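Side-chain contacts in protein SSD1 (Saccharomyces cerevisiae S288C, PDB 7AM1), which binds mRNA, notably in untranslated regions, and acts as a translational repressor, a member of the RNase II family that has no nuclease activity: residues 396-399 against 400-403; 499-502 against 503-506; 530-533 against 534-538; 548-551 against 552-556; 664-667 against 668-671. All coordinates share one frame; numbering follows the deposited sequence.

Interaction 1: 396-399 against 400-403; sequences VVDV and TSHI
Val399 CG1 meets CD1 of Ile403 at 3.9 Å, and the two side chains lie side by side, pointing the same way. With CG1 anti to the backbone N (chi1 -180°), that methyl stands beside the valine's own carbonyl carbon, which lets it meet the isoleucine. Val399 O takes a hydrogen bond from His402 N at 2.8 Å, the nitrogen standing above the carbonyl plane. Within the turn, Asp398 is gripped chiefly at its main-chain oxygen: Ser401 OG reaches Asp398 O at 2.6 Å, in the carbonyl plane, while His402 ND1 adds a weak bond at 3.3 Å and Ser401 N another weak one. The Asp398 side chain crosses that of Thr400 at about a right angle, and a water accepts from Thr400 N at 3.0 Å and donates to Asp398 OD1, an atom whose position is less sure. The carboxylate also makes salt bridges to Arg355 and to Lys677 of helix 668-681; Lys677 bonds Thr400 OG1 as well. Asp398 is the centre of an inverse gamma turn, closed weakly by Val399 N to Val397 O, and it leads strand 389-397 of the RNB domain directly into a short 3-10 segment.

Interaction 2: 499-502 against 503-506; sequences VQEI and ARSF
Ala503 N bonds Val499 O at 2.9 Å, and the alanine methyl lies against the carbonyl oxygens of Val499 and Gln500. Arg504 repeats the pattern, its N reaching Gln500 O, but its side chain does more. The chain, bent at chi3 (65°), brings the guanidinium edge-on to the carboxylate of Glu501, one turn back, with the two planes 28° apart. Glu501 bends at chi2 to come alongside, and the pair point the same way. Arg504 grips with two nitrogens: NH2 meets the syn lone pair of Glu501 OE1 at 3.0 Å, while NE lies 3.1 Å from Glu501 OE2 and is bonded to OE1 too, approaching both from the syn side but out of the carboxylate plane. Arg504 NH1 bonds the carbonyls of Pro514 and Ala516. Ser505 adds a second kind of bond: besides N to Glu501 O, its OG donates to Ile502 O at 2.9 Å. That oxygen also accepts Phe506 N at 3.0 Å and stands over one face of the Phe506 ring, toward the rim. Over the same ring, CG2 of Ile502 makes a CH-pi contact, 4.1 Å from the Phe506 centroid. Phe506 packs edge-to-face with Tyr453, and Ile502 and Phe506 both touch Leu392. The chemistry divides by side: helix 495-510 keeps its ion pair on the partly exposed flank, where it is likely to steady one turn electrostatically, and gives aliphatic and aromatic groups to the RNB-domain interior.

Interaction 3: 530-533 against 534-538; sequences DEKV and KVDLN
Lys532 reaches along its own chain to Asp536, four residues on. Its CB lies 3.5 Å from Lys534 O. CG anti to the carbonyl carbon (chi1 -70°) starts an extended chain past that oxygen: CG passes Lys534 O at 4.1 Å, and CD sits 3.7 Å from it and as far from Asp536 OD2. CE then closes to 3.4 Å from OD2, and NZ completes a salt bridge to Asp536 OD2 at 2.6 Å, using the anti lone pair of that oxygen. The two side chains meet at about a right angle. NZ also donates to the carbonyl of Asp541 and, at 2.9 Å, to a water that passes a bond on to Asp536 O, which places a buried ammonium among several acceptors. An alanine at Lys532 would remove these bonds and would probably leave the Asp536 carboxylate without its ionic mate. Lys534 folds back in its own way, its NZ bonded to Val535 O, while Val533 and Val535 both pack on Phe421. The arrangement is an irregular turn in the linker between helices 523-529 and 544-568 of the RNB domain, where an extended lysine, a carboxylate and a water close the segment on itself.

Interaction 4: 548-551 against 552-556; sequences VINE and IKRKV
Arg554 lays one face of its guanidinium against the amide of Asn550, whose ND2 is 3.3 Å from Arg554 NE; the two planes are 59° apart. Both nitrogens are donors and do not bond each other. They are reconciled instead by Glu526 OE1, which accepts from Asn550 ND2 and from Arg554 NH2, and by a water at the guanidinium edge that takes Arg554 NE at 2.9 Å and donates to Asn550 OD1 at 2.8 Å. These are i to i+4 and i to i+3 contacts along helix 544-568 of the RNB domain, where Arg554 N reaches Asn550 O at 2.9 Å. On its other nitrogen, Arg554 NH1 meets Glu551 OE2 at 2.8 Å in a salt bridge whose hydrogen bond is weak: the N-H direction is poor (123°), and the carboxylate stands 85° to the guanidinium. The glutamate gets there by bending at chi2, and its OE2 also pairs with Arg510 of helix 495-510, so two neighbouring arginines share one charge. Farther round the helix the contact is apolar. Ile549 CG2 lies 3.6 Å from CE of the extended Lys553, and Val548 CG1 comes within 4.4 Å of Ile552 CD1, Ile552 packing on Phe378 and Leu380 of strand 378-384.

Interaction 5: 664-667 against 668-671; sequences MRRY and ADHV
Arg666 holds the Asp669 carboxylate side-on with two nitrogens: NE donates to Asp669 OD1 at 2.8 Å and NH2 to Asp669 OD2, also at 2.8 Å, the first bond nearly straight at 165°. OD2 is met on its syn lone pair, OD1 on the syn side but well out of the carboxylate plane, the two flat groups being turned 36° from each other. A bend at chi3 (-60°) brings the arginine tip back to this carboxylate, and Asp669 OD1 also approaches Arg666 CB at 3.2 Å. The other guanidinium nitrogen, NH1, pairs with Asp530, and Asp669 OD2 takes the amide of Ala662. With an alanine in place of Arg666, Asp669 would probably keep the Ala662 bond but lose its charged mate, and Asp530 would lose one of its cations. Next comes the first turn of helix 668-681: Tyr667 O receives weak bonds from His670 N at 2.8 Å and Val671 N at 3.5 Å. Outward lies the packing. His670 CB rests over the centre of one Tyr667 face, 4.2 Å from its centroid, while the two rings run nearly parallel but slide apart, barely overlapping. Tyr667 CE2 touches Val671 CG2 at 3.9 Å. The polar ends find partners outside, Tyr667 OH at Asp410 and His670 NE2 at Pro663 O. A buried ion pair thus joins the loop to the helix start, and its bonds to Asp530 and Ala662 are likely to offset the cost of burying charge, while the rings meet by packing alone.

Overall arrangement
All five contacts lie in the RNB domain. Interactions 2 and 4 lie on two adjoining helices that pack together, Ala503 on Val548 and Val499 on Ile552; each is partly buried and has a Glu-Arg pair three residues apart, with Glu501 and Arg504 partly exposed but Glu551 buried. Interactions 1, 3 and 5 are buried and sit in loops or at element ends, where charge and main-chain bonds do the shaping. Interaction 5 joins the other two: Val399 packs on Met664 and His670, and Asp530 of interaction 3 meets the arginines of interaction 5. Ion pairs carry interactions 3 and 5; interaction 1 has no salt bridge between its segments and relies on carbonyl acceptors.

Interaction 1: 396-399 against 400-403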
# COMPACT_ATOMS: atom_id res chain seq x y z
N VAL A 396 7.84 22.41 11.48
CA VAL A 396 7.15 21.21 11.93
C VAL A 396 6.85 21.34 13.42
O VAL A 396 7.71 21.78 14.19
CB VAL A 396 7.99 19.94 11.66
CG1 VAL A 396 7.26 18.71 12.19
CG2 VAL A 396 8.29 19.80 10.18
N VAL A 397 5.63 20.97 13.82
CA VAL A 397 5.28 20.99 15.23
C VAL A 397 6.32 20.22 16.04
O VAL A 397 6.68 19.09 15.70
CB VAL A 397 3.87 20.41 15.44
CG1 VAL A 397 3.57 20.27 16.92
CG2 VAL A 397 2.83 21.30 14.77
N ASP A 398 6.79 20.84 17.12
CA ASP A 398 7.80 20.23 18.00
C ASP A 398 7.08 19.40 19.06
O ASP A 398 7.00 19.74 20.24
CB ASP A 398 8.68 21.31 18.61
CG ASP A 398 9.87 20.74 19.38
OD1 ASP A 398 9.93 19.51 19.60
OD2 ASP A 398 10.76 21.53 19.77
N VAL A 399 6.53 18.26 18.59
CA VAL A 399 5.67 17.44 19.43
C VAL A 399 6.41 17.00 20.69
O VAL A 399 5.86 17.05 21.80
CB VAL A 399 5.15 16.22 18.65
CG1 VAL A 399 4.26 15.37 19.53
CG2 VAL A 399 4.40 16.66 17.41
N THR A 400 7.67 16.56 20.54
CA THR A 400 8.37 15.95 21.67
C THR A 400 8.72 16.96 22.76
O THR A 400 8.98 16.55 23.89
CB THR A 400 9.64 15.23 21.21
OG1 THR A 400 10.58 16.16 20.66
CG2 THR A 400 9.31 14.16 20.16
N SER A 401 8.73 18.25 22.44
CA SER A 401 8.87 19.25 23.49
C SER A 401 7.67 19.29 24.43
O SER A 401 7.72 19.97 25.45
CB SER A 401 9.10 20.64 22.89
OG SER A 401 7.92 21.14 22.29
N HIS A 402 6.58 18.59 24.08
CA HIS A 402 5.40 18.50 24.94
C HIS A 402 5.25 17.12 25.57
O HIS A 402 4.22 16.86 26.20
CB HIS A 402 4.14 18.83 24.14
CG HIS A 402 4.11 20.22 23.60
ND1 HIS A 402 4.61 20.55 22.36
CD2 HIS A 402 3.64 21.38 24.14
CE1 HIS A 402 4.44 21.85 22.15
NE2 HIS A 402 3.86 22.37 23.22
N ILE A 403 6.24 16.24 25.42
CA ILE A 403 6.14 14.87 25.91
C ILE A 403 7.45 14.52 26.60
O ILE A 403 8.52 14.60 25.99
CB ILE A 403 5.85 13.87 24.77
CG1 ILE A 403 4.50 14.20 24.12
CG2 ILE A 403 5.90 12.44 25.30
CD1 ILE A 403 4.13 13.35 22.91
O HOH W 1 9.59 17.21 18.37

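Interaction 2: 499-502 against 503-506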
# COMPACT_ATOMS: atom_id res chain seq x y z
N VAL A 499 6.27 29.33 -4.19
CA VAL A 499 6.41 28.06 -3.47
C VAL A 499 6.42 26.90 -4.45
O VAL A 499 7.23 25.97 -4.33
CB VAL A 499 5.30 27.90 -2.42
CG1 VAL A 499 5.37 26.54 -1.78
CG2 VAL A 499 5.39 28.99 -1.37
N GLN A 500 5.52 26.93 -5.44
CA GLN A 500 5.48 25.86 -6.43
C GLN A 500 6.79 25.78 -7.20
O GLN A 500 7.34 24.69 -7.39
CB GLN A 500 4.30 26.07 -7.39
CG GLN A 500 4.33 25.14 -8.60
CD GLN A 500 3.08 25.24 -9.45
OE1 GLN A 500 2.12 25.91 -9.10
NE2 GLN A 500 3.09 24.54 -10.59
N GLU A 501 7.31 26.93 -7.64
CA GLU A 501 8.55 26.89 -8.41
C GLU A 501 9.71 26.41 -7.55
O GLU A 501 10.62 25.75 -8.07
CB GLU A 501 8.84 28.27 -9.01
CG GLU A 501 10.17 28.33 -9.76
CD GLU A 501 10.29 27.26 -10.84
OE1 GLU A 501 11.43 26.81 -11.10
OE2 GLU A 501 9.25 26.85 -11.40
N ILE A 502 9.71 26.73 -6.26
CA ILE A 502 10.73 26.20 -5.37
C ILE A 502 10.59 24.69 -5.25
O ILE A 502 11.56 23.94 -5.38
CB ILE A 502 10.66 26.88 -3.99
CG1 ILE A 502 11.07 28.35 -4.10
CG2 ILE A 502 11.56 26.16 -2.99
CD1 ILE A 502 10.75 29.16 -2.87
N ALA A 503 9.37 24.21 -5.01
CA ALA A 503 9.14 22.77 -4.97
C ALA A 503 9.59 22.11 -6.27
O ALA A 503 10.21 21.04 -6.25
CB ALA A 503 7.67 22.47 -4.70
N ARG A 504 9.28 22.74 -7.41
CA ARG A 504 9.67 22.17 -8.69
C ARG A 504 11.19 22.08 -8.82
O ARG A 504 11.72 21.11 -9.37
CB ARG A 504 9.11 23.02 -9.84
CG ARG A 504 9.18 22.34 -11.21
CD ARG A 504 9.22 23.35 -12.36
NE ARG A 504 10.45 24.15 -12.31
CZ ARG A 504 11.63 23.74 -12.77
NH1 ARG A 504 11.76 22.55 -13.34
NH2 ARG A 504 12.69 24.54 -12.67
N SER A 505 11.91 23.09 -8.32
CA SER A 505 13.37 23.06 -8.41
C SER A 505 13.96 22.00 -7.50
O SER A 505 14.96 21.36 -7.86
CB SER A 505 13.96 24.44 -8.09
OG SER A 505 14.01 24.67 -6.70
N PHE A 506 13.39 21.80 -6.30
CA PHE A 506 13.80 20.68 -5.47
C PHE A 506 13.57 19.36 -6.21
O PHE A 506 14.44 18.48 -6.24
CB PHE A 506 13.01 20.64 -4.16
CG PHE A 506 13.34 21.74 -3.19
CD1 PHE A 506 14.38 22.62 -3.42
CD2 PHE A 506 12.60 21.87 -2.02
CE1 PHE A 506 14.67 23.62 -2.51
CE2 PHE A 506 12.88 22.86 -1.12
CZ PHE A 506 13.92 23.74 -1.35

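Interaction 3: 530-533 against 534-538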
# COMPACT_ATOMS: atom_id res chain seq x y z
N ASP A 530 5.11 6.14 2.34
CA ASP A 530 4.22 6.76 3.30
C ASP A 530 2.78 6.47 2.90
O ASP A 530 2.51 5.98 1.80
CB ASP A 530 4.51 8.26 3.37
CG ASP A 530 4.10 8.90 4.69
OD1 ASP A 530 3.74 8.17 5.63
OD2 ASP A 530 4.13 10.15 4.76
N GLU A 531 1.86 6.77 3.81
CA GLU A 531 0.44 6.63 3.54
C GLU A 531 -0.20 8.00 3.37
O GLU A 531 0.28 9.01 3.89
CB GLU A 531 -0.27 5.89 4.67
CG GLU A 531 0.33 4.53 5.00
CD GLU A 531 1.52 4.62 5.94
OE1 GLU A 531 2.62 4.20 5.54
OE2 GLU A 531 1.35 5.11 7.08
N LYS A 532 -1.33 8.02 2.66
CA LYS A 532 -2.11 9.23 2.52
C LYS A 532 -2.75 9.59 3.86
O LYS A 532 -3.09 8.71 4.66
CB LYS A 532 -3.22 9.06 1.47
CG LYS A 532 -2.74 8.97 0.04
CD LYS A 532 -3.94 8.96 -0.91
CE LYS A 532 -3.51 9.00 -2.36
NZ LYS A 532 -4.67 8.86 -3.27
N VAL A 533 -2.90 10.89 4.09
CA VAL A 533 -3.62 11.41 5.25
C VAL A 533 -5.07 11.63 4.82
O VAL A 533 -6.00 11.07 5.40
CB VAL A 533 -2.99 12.71 5.77
CG1 VAL A 533 -3.86 13.34 6.85
CG2 VAL A 533 -1.58 12.43 6.30
N LYS A 534 -5.27 12.44 3.78
CA LYS A 534 -6.56 12.53 3.11
C LYS A 534 -6.62 11.38 2.11
O LYS A 534 -5.85 11.36 1.15
CB LYS A 534 -6.75 13.88 2.43
CG LYS A 534 -8.20 14.19 2.06
CD LYS A 534 -8.66 13.51 0.79
CE LYS A 534 -10.19 13.59 0.64
NZ LYS A 534 -10.91 12.52 1.41
N VAL A 535 -7.50 10.43 2.33
CA VAL A 535 -7.54 9.23 1.51
C VAL A 535 -8.52 9.42 0.36
O VAL A 535 -9.60 9.99 0.53
CB VAL A 535 -7.90 7.99 2.36
CG1 VAL A 535 -7.63 6.73 1.57
CG2 VAL A 535 -7.11 7.98 3.66
N ASP A 536 -8.14 8.91 -0.81
CA ASP A 536 -8.99 8.93 -1.98
C ASP A 536 -9.45 7.51 -2.30
O ASP A 536 -8.78 6.53 -1.96
CB ASP A 536 -8.26 9.49 -3.20
CG ASP A 536 -7.56 10.80 -2.90
OD1 ASP A 536 -8.25 11.76 -2.51
OD2 ASP A 536 -6.32 10.85 -3.03
N LEU A 537 -10.62 7.42 -2.93
CA LEU A 537 -11.10 6.13 -3.41
C LEU A 537 -10.18 5.55 -4.47
O LEU A 537 -10.15 4.33 -4.66
CB LEU A 537 -12.52 6.29 -3.96
CG LEU A 537 -13.50 5.14 -3.79
CD1 LEU A 537 -13.65 4.73 -2.32
CD2 LEU A 537 -14.86 5.55 -4.40
N ASN A 538 -9.41 6.39 -5.16
CA ASN A 538 -8.47 5.95 -6.18
C ASN A 538 -7.05 6.19 -5.67
O ASN A 538 -6.65 7.33 -5.46
CB ASN A 538 -8.71 6.69 -7.49
CG ASN A 538 -7.93 6.10 -8.65
OD1 ASN A 538 -6.97 5.36 -8.45
ND2 ASN A 538 -8.36 6.41 -9.87
O HOH W 2 -6.09 6.70 -2.04

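Interaction 4: 548-551 against 552-556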
# COMPACT_ATOMS: atom_id res chain seq x y z
N VAL A 548 3.43 19.60 -4.48
CA VAL A 548 4.26 20.75 -4.11
C VAL A 548 4.73 20.61 -2.67
O VAL A 548 5.94 20.67 -2.38
CB VAL A 548 3.48 22.06 -4.31
CG1 VAL A 548 4.19 23.22 -3.61
CG2 VAL A 548 3.33 22.37 -5.78
N ILE A 549 3.80 20.42 -1.74
CA ILE A 549 4.16 20.30 -0.33
C ILE A 549 4.96 19.02 -0.11
O ILE A 549 5.87 19.00 0.73
CB ILE A 549 2.90 20.34 0.55
CG1 ILE A 549 2.14 21.66 0.36
CG2 ILE A 549 3.27 20.10 2.02
CD1 ILE A 549 2.94 22.93 0.65
N ASN A 550 4.65 17.94 -0.84
CA ASN A 550 5.34 16.67 -0.64
C ASN A 550 6.80 16.76 -1.06
O ASN A 550 7.68 16.19 -0.41
CB ASN A 550 4.63 15.54 -1.40
CG ASN A 550 5.05 14.14 -0.93
OD1 ASN A 550 5.26 13.91 0.27
ND2 ASN A 550 5.17 13.21 -1.87
N GLU A 551 7.09 17.47 -2.16
CA GLU A 551 8.49 17.57 -2.58
C GLU A 551 9.28 18.48 -1.66
O GLU A 551 10.48 18.29 -1.48
CB GLU A 551 8.58 18.05 -4.03
CG GLU A 551 8.25 16.97 -5.06
CD GLU A 551 9.26 15.82 -5.05
OE1 GLU A 551 10.46 16.08 -4.81
OE2 GLU A 551 8.85 14.66 -5.28
N ILE A 552 8.62 19.47 -1.05
CA ILE A 552 9.30 20.28 -0.04
C ILE A 552 9.59 19.43 1.20
O ILE A 552 10.69 19.51 1.76
CB ILE A 552 8.46 21.53 0.30
CG1 ILE A 552 8.53 22.53 -0.86
CG2 ILE A 552 8.96 22.18 1.59
CD1 ILE A 552 7.51 23.65 -0.77
N LYS A 553 8.63 18.61 1.62
CA LYS A 553 8.85 17.75 2.79
C LYS A 553 9.93 16.70 2.51
O LYS A 553 10.68 16.33 3.43
CB LYS A 553 7.54 17.07 3.19
CG LYS A 553 6.56 17.98 3.90
CD LYS A 553 5.21 17.32 4.10
CE LYS A 553 4.28 18.22 4.91
NZ LYS A 553 2.94 17.59 5.12
N ARG A 554 10.00 16.19 1.28
CA ARG A 554 11.05 15.23 0.94
C ARG A 554 12.42 15.86 1.06
O ARG A 554 13.37 15.24 1.55
CB ARG A 554 10.83 14.69 -0.47
CG ARG A 554 9.69 13.67 -0.57
CD ARG A 554 9.36 13.33 -2.02
NE ARG A 554 8.37 12.26 -2.09
CZ ARG A 554 7.98 11.67 -3.22
NH1 ARG A 554 8.51 12.04 -4.38
NH2 ARG A 554 7.08 10.70 -3.18
N LYS A 555 12.54 17.12 0.64
CA LYS A 555 13.80 17.84 0.81
C LYS A 555 14.10 18.05 2.29
O LYS A 555 15.23 17.83 2.74
CB LYS A 555 13.74 19.17 0.07
CG LYS A 555 15.00 20.03 0.21
CD LYS A 555 16.20 19.36 -0.45
CE LYS A 555 17.49 20.02 -0.02
NZ LYS A 555 18.65 19.53 -0.81
N VAL A 556 13.10 18.48 3.07
CA VAL A 556 13.30 18.68 4.50
C VAL A 556 13.77 17.39 5.16
O VAL A 556 14.76 17.38 5.90
CB VAL A 556 12.01 19.21 5.15
CG1 VAL A 556 12.14 19.21 6.66
CG2 VAL A 556 11.68 20.61 4.63
O HOH W 3 7.03 11.74 0.38

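Interaction 5: 664-667 against 668-671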
# COMPACT_ATOMS: atom_id res chain seq x y z
N MET A 664 2.86 14.13 14.21
CA MET A 664 1.52 13.93 14.74
C MET A 664 0.91 12.60 14.32
O MET A 664 -0.11 12.21 14.89
CB MET A 664 0.59 15.07 14.30
CG MET A 664 1.03 16.45 14.78
SD MET A 664 1.03 16.60 16.58
CE MET A 664 -0.70 16.89 16.91
N ARG A 665 1.50 11.89 13.35
CA ARG A 665 0.96 10.62 12.90
C ARG A 665 1.98 9.50 12.79
O ARG A 665 1.58 8.35 12.57
CB ARG A 665 0.27 10.78 11.53
CG ARG A 665 1.09 11.50 10.46
CD ARG A 665 0.32 11.56 9.14
NE ARG A 665 1.10 12.09 8.04
CZ ARG A 665 1.90 11.37 7.26
NH1 ARG A 665 2.06 10.07 7.48
NH2 ARG A 665 2.56 11.96 6.27
N ARG A 666 3.28 9.78 12.95
CA ARG A 666 4.33 8.77 12.90
C ARG A 666 5.19 8.86 14.15
O ARG A 666 5.73 9.93 14.46
CB ARG A 666 5.20 8.95 11.66
CG ARG A 666 4.45 8.99 10.35
CD ARG A 666 5.42 8.92 9.17
NE ARG A 666 6.36 10.05 9.16
CZ ARG A 666 6.61 10.83 8.11
NH1 ARG A 666 6.00 10.63 6.95
NH2 ARG A 666 7.47 11.83 8.23
N TYR A 667 5.33 7.74 14.86
CA TYR A 667 6.17 7.76 16.05
C TYR A 667 7.66 7.77 15.72
O TYR A 667 8.45 8.28 16.51
CB TYR A 667 5.89 6.56 16.96
CG TYR A 667 6.62 6.67 18.27
CD1 TYR A 667 6.08 7.41 19.32
CD2 TYR A 667 7.87 6.09 18.45
CE1 TYR A 667 6.76 7.54 20.51
CE2 TYR A 667 8.55 6.22 19.64
CZ TYR A 667 7.99 6.95 20.67
OH TYR A 667 8.67 7.07 21.86
N ALA A 668 8.06 7.22 14.57
CA ALA A 668 9.46 7.27 14.19
C ALA A 668 9.98 8.71 14.21
O ALA A 668 11.11 8.97 14.63
CB ALA A 668 9.67 6.65 12.81
N ASP A 669 9.14 9.65 13.77
CA ASP A 669 9.52 11.06 13.78
C ASP A 669 9.83 11.56 15.18
O ASP A 669 10.67 12.45 15.35
CB ASP A 669 8.41 11.90 13.14
CG ASP A 669 8.20 11.59 11.67
OD1 ASP A 669 8.08 10.39 11.34
OD2 ASP A 669 8.15 12.53 10.85
N HIS A 670 9.17 11.00 16.20
CA HIS A 670 9.49 11.38 17.57
C HIS A 670 10.94 11.06 17.90
O HIS A 670 11.66 11.89 18.45
CB HIS A 670 8.56 10.68 18.56
CG HIS A 670 7.15 11.17 18.53
ND1 HIS A 670 6.41 11.39 19.67
CD2 HIS A 670 6.35 11.50 17.49
CE1 HIS A 670 5.21 11.83 19.34
NE2 HIS A 670 5.14 11.90 18.02
N VAL A 671 11.38 9.84 17.56
CA VAL A 671 12.77 9.47 17.77
C VAL A 671 13.69 10.40 17.00
O VAL A 671 14.69 10.90 17.53
CB VAL A 671 12.99 8.00 17.37
CG1 VAL A 671 14.44 7.60 17.61
CG2 VAL A 671 12.04 7.07 18.12